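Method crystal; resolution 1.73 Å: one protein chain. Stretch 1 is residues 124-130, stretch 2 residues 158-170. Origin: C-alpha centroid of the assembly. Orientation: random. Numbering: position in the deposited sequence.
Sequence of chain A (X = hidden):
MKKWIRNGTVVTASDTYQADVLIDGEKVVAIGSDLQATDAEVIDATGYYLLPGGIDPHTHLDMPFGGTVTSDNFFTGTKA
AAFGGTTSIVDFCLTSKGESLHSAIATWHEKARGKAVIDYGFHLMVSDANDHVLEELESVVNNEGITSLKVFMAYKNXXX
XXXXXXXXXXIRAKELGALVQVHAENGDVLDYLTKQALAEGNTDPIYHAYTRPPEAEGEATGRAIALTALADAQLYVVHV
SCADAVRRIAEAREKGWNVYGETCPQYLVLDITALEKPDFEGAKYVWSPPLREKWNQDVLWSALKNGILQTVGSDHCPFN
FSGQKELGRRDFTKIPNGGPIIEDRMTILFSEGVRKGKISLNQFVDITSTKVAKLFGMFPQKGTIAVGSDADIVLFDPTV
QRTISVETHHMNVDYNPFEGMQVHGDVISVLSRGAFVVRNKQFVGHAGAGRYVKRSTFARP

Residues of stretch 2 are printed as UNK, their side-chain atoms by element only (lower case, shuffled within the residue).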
# COMPACT_ATOMS: atom_id res chain seq x y z
N LEU A 124 -24.58 -3.85 -22.95
CA LEU A 124 -24.13 -4.21 -24.34
C LEU A 124 -22.65 -4.56 -24.35
O LEU A 124 -21.81 -3.75 -23.93
CB LEU A 124 -24.37 -3.02 -25.28
CG LEU A 124 -23.99 -3.31 -26.74
CD1 LEU A 124 -24.96 -4.37 -27.31
CD2 LEU A 124 -24.14 -2.00 -27.51
N MET A 125 -22.33 -5.77 -24.83
CA MET A 125 -20.92 -6.18 -25.07
C MET A 125 -20.27 -5.37 -26.18
O MET A 125 -20.88 -5.16 -27.23
CB MET A 125 -20.90 -7.65 -25.44
CG MET A 125 -19.51 -8.11 -25.94
SD MET A 125 -19.75 -9.88 -26.38
CE MET A 125 -18.25 -10.09 -27.38
N VAL A 126 -19.07 -4.88 -25.95
CA VAL A 126 -18.26 -4.24 -27.05
C VAL A 126 -17.08 -5.18 -27.35
O VAL A 126 -16.33 -5.53 -26.42
CB VAL A 126 -17.77 -2.83 -26.65
CG1 VAL A 126 -16.95 -2.17 -27.77
CG2 VAL A 126 -18.99 -1.95 -26.33
N SER A 127 -17.02 -5.68 -28.59
CA SER A 127 -15.93 -6.62 -29.02
C SER A 127 -14.81 -5.82 -29.64
O SER A 127 -13.68 -6.29 -29.69
CB SER A 127 -16.40 -7.66 -30.07
OG SER A 127 -17.75 -7.44 -30.53
N ASP A 128 -15.15 -4.69 -30.25
CA ASP A 128 -14.12 -3.82 -30.79
C ASP A 128 -14.61 -2.42 -31.10
O ASP A 128 -15.81 -2.18 -31.28
CB ASP A 128 -13.41 -4.46 -31.97
CG ASP A 128 -14.05 -4.13 -33.27
OD1 ASP A 128 -13.43 -3.40 -34.08
OD2 ASP A 128 -15.18 -4.57 -33.47
N ALA A 129 -13.73 -1.47 -30.93
CA ALA A 129 -14.17 -0.07 -30.87
C ALA A 129 -13.77 0.68 -32.16
O ALA A 129 -13.20 1.78 -32.11
CB ALA A 129 -13.58 0.60 -29.62
N ASN A 130 -14.03 0.05 -33.30
CA ASN A 130 -13.86 0.70 -34.60
C ASN A 130 -14.78 1.94 -34.71
O ASN A 130 -15.67 2.15 -33.89
CB ASN A 130 -14.07 -0.29 -35.76
CG ASN A 130 -15.51 -0.83 -35.85
OD1 ASN A 130 -15.74 -2.04 -35.76
ND2 ASN A 130 -16.46 0.05 -36.10
N UNK A 158 -13.11 -15.83 -28.39
CA UNK A 158 -14.56 -15.94 -28.26
C UNK A 158 -15.16 -14.53 -27.96
O UNK A 158 -15.90 -13.97 -28.78
c UNK A 158 -14.27 -18.32 -27.37
c UNK A 158 -14.95 -16.94 -27.13
c UNK A 158 -16.49 -17.12 -27.07
N UNK A 159 -14.86 -14.00 -26.76
CA UNK A 159 -15.44 -12.70 -26.32
C UNK A 159 -14.37 -11.64 -26.10
O UNK A 159 -14.68 -10.45 -26.02
c UNK A 159 -16.26 -12.87 -25.00
c UNK A 159 -18.03 -13.94 -23.55
c UNK A 159 -18.41 -13.67 -26.08
c UNK A 159 -17.36 -13.93 -24.95
N UNK A 160 -13.10 -12.06 -26.04
CA UNK A 160 -12.03 -11.17 -25.62
C UNK A 160 -11.79 -9.94 -26.47
O UNK A 160 -11.90 -9.99 -27.70
c UNK A 160 -6.88 -11.27 -24.15
c UNK A 160 -10.74 -11.97 -25.49
c UNK A 160 -9.62 -11.17 -24.78
s UNK A 160 -8.22 -12.35 -24.66
N UNK A 161 -11.64 -8.79 -25.79
CA UNK A 161 -11.21 -7.52 -26.40
C UNK A 161 -9.85 -7.12 -25.86
O UNK A 161 -9.41 -7.63 -24.82
c UNK A 161 -12.22 -6.39 -26.05
N UNK A 162 -9.20 -6.20 -26.54
CA UNK A 162 -7.84 -5.81 -26.17
C UNK A 162 -7.81 -4.41 -25.57
O UNK A 162 -8.85 -3.82 -25.29
c UNK A 162 -6.91 -5.93 -27.38
o UNK A 162 -8.04 -4.02 -28.28
o UNK A 162 -6.66 -5.12 -29.58
c UNK A 162 -7.24 -4.96 -28.48
N UNK A 163 -6.61 -3.95 -25.22
CA UNK A 163 -6.44 -2.67 -24.57
C UNK A 163 -6.89 -1.51 -25.43
O UNK A 163 -7.40 -0.52 -24.91
o UNK A 163 -5.53 -3.99 -22.33
c UNK A 163 -4.61 -3.36 -22.94
c UNK A 163 -4.99 -2.46 -24.12
o UNK A 163 -3.40 -3.40 -22.62
N UNK A 164 -6.62 -1.57 -26.72
CA UNK A 164 -7.16 -0.55 -27.62
C UNK A 164 -8.71 -0.46 -27.55
O UNK A 164 -9.27 0.65 -27.39
c UNK A 164 -7.35 0.09 -30.10
o UNK A 164 -7.28 0.60 -32.43
c UNK A 164 -6.89 -0.18 -31.55
c UNK A 164 -6.69 -0.82 -29.07
o UNK A 164 -6.15 -1.16 -31.81
N UNK A 165 -9.38 -1.60 -27.58
CA UNK A 165 -10.84 -1.59 -27.47
C UNK A 165 -11.29 -1.04 -26.12
O UNK A 165 -12.22 -0.22 -26.04
c UNK A 165 -11.41 -2.98 -27.74
o UNK A 165 -11.21 -3.27 -29.13
c UNK A 165 -12.88 -3.01 -27.45
N UNK A 166 -10.65 -1.48 -25.05
CA UNK A 166 -11.11 -1.10 -23.71
C UNK A 166 -10.85 0.39 -23.50
O UNK A 166 -11.72 1.12 -23.02
c UNK A 166 -10.67 -1.48 -21.18
c UNK A 166 -12.19 -1.45 -20.87
c UNK A 166 -10.43 -1.97 -22.62
c UNK A 166 -9.93 -2.41 -20.19
N UNK A 167 -9.70 0.89 -23.93
CA UNK A 167 -9.41 2.33 -23.68
C UNK A 167 -10.33 3.26 -24.51
O UNK A 167 -10.90 4.22 -23.98
c UNK A 167 -7.69 4.43 -22.27
c UNK A 167 -6.86 4.82 -24.49
c UNK A 167 -7.50 3.99 -23.59
c UNK A 167 -7.95 2.62 -24.02
c UNK A 167 -7.25 5.68 -21.86
c UNK A 167 -6.40 6.09 -24.09
c UNK A 167 -6.56 6.51 -22.76
N UNK A 168 -10.48 2.95 -25.79
CA UNK A 168 -11.43 3.68 -26.65
C UNK A 168 -12.86 3.64 -26.11
O UNK A 168 -13.56 4.67 -26.13
c UNK A 168 -9.00 3.54 -31.05
n UNK A 168 -9.16 3.07 -32.47
c UNK A 168 -10.09 3.51 -28.78
c UNK A 168 -10.11 2.94 -30.20
c UNK A 168 -11.36 3.11 -28.07
N UNK A 169 -13.26 2.49 -25.56
CA UNK A 169 -14.63 2.34 -25.08
C UNK A 169 -14.80 3.21 -23.83
O UNK A 169 -15.82 3.91 -23.67
c UNK A 169 -16.38 0.74 -24.20
c UNK A 169 -14.96 0.89 -24.78
o UNK A 169 -14.85 0.13 -25.98
N UNK A 170 -13.76 3.25 -23.00
CA UNK A 170 -13.82 4.10 -21.77
C UNK A 170 -13.89 5.59 -22.11
O UNK A 170 -14.69 6.34 -21.51
c UNK A 170 -13.55 2.67 -18.82
c UNK A 170 -12.65 2.51 -20.09
c UNK A 170 -12.60 3.84 -20.87
c UNK A 170 -11.18 2.09 -19.72
O HOH W 1 -15.47 -7.82 -25.07
O HOH W 2 -10.62 -5.95 -29.28
O HOH W 3 -11.77 -8.07 -29.94
O HOH W 4 -11.80 3.58 -33.56
O HOH W 5 -10.92 -1.41 -31.30

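Position 158 carries three carbons, one bonded to the other two, a fork directly at CB. They point away from stretch 1 and touch nothing there; this is Val158, exposed, in the loop.

Position 159 has four carbons, forked at the second. One terminal carbon lies near the methyl end of Met125. The unbranched CB and later fork make it Leu159, whose CD2 sits 3.8 Å from Met125 CE, an apolar contact between two buried side chains.

At position 160 two carbons, a sulfur and a last carbon run in an unbranched chain, the signature of Met160. It points away from stretch 1 and makes no contact there; its backbone O accepts from a water that also lies 2.6 Å from Ser127 O.

Position 161 shows a single carbon, CB, directed toward stretch 1 and 3.9 Å from Ser127 O. It is Ala161. The CA atoms of Ser127 and Ala161 are only 5.5 Å apart, and a lone methyl fits this close approach.

Position 162 has two carbons, the second bearing two oxygens: a short carboxylate, Asp162. It occupies the N-cap, where OD1 accepts from the backbone N of position 165 at 2.9 Å, satisfying an amide that has no carbonyl of a preceding turn to bond.

Position 163 repeats that pattern and is Asp163, out of reach of stretch 1, with both carboxylate oxygens bonded elsewhere in the structure. Position 164 has three carbons, the third carrying two oxygens, hence Glu164; it makes no contact with stretch 1, but its acid lies one helical turn before position 168.

Position 165 has one carbon carrying an oxygen and a carbon. This is Thr165, pointing toward stretch 1: OG1 is 3.4 Å from Asp128 CA, and CG2 is 4.2 Å from Val126 CG1. A small side chain with polar and apolar branches suits a place that meets both water and a valine methyl.

Position 166, four carbons forked at the second, is Leu166; position 167, one carbon leading to a six-carbon ring, is Phe167. Both are buried and point away from stretch 1.

Position 168 has four carbons in a row ending in nitrogen, and its CB lies 3.7 Å from Ala129 CB; this is Lys168. Its NZ reaches Glu164 OE1 at 3.1 Å in a salt bridge.

Position 169 again has one carbon bearing an oxygen and a carbon: Thr169. OG1 donates to Thr165 O at 2.7 Å and lies 3.6 Å from Val126 CG1. Position 170, four carbons forked at the second, is Leu170, out of reach.

No direct hydrogen bond crosses the contact. Small side chains lie where the backbones come close, with 5.0 Å between the CA atoms of Ala129 and Thr165, and waters supply polar links. One water donates to Val126 O and Leu159 O, at 2.8 and 2.9 Å; another donates to Ala129 O at 2.7 Å and accepts from Lys168 NZ at 2.9 Å. Packing and bridging water together join the loop of stretch 1 to the loop and the start of the helix in stretch 2.

Stretch 2 158-170: VLMADDETLFKTL
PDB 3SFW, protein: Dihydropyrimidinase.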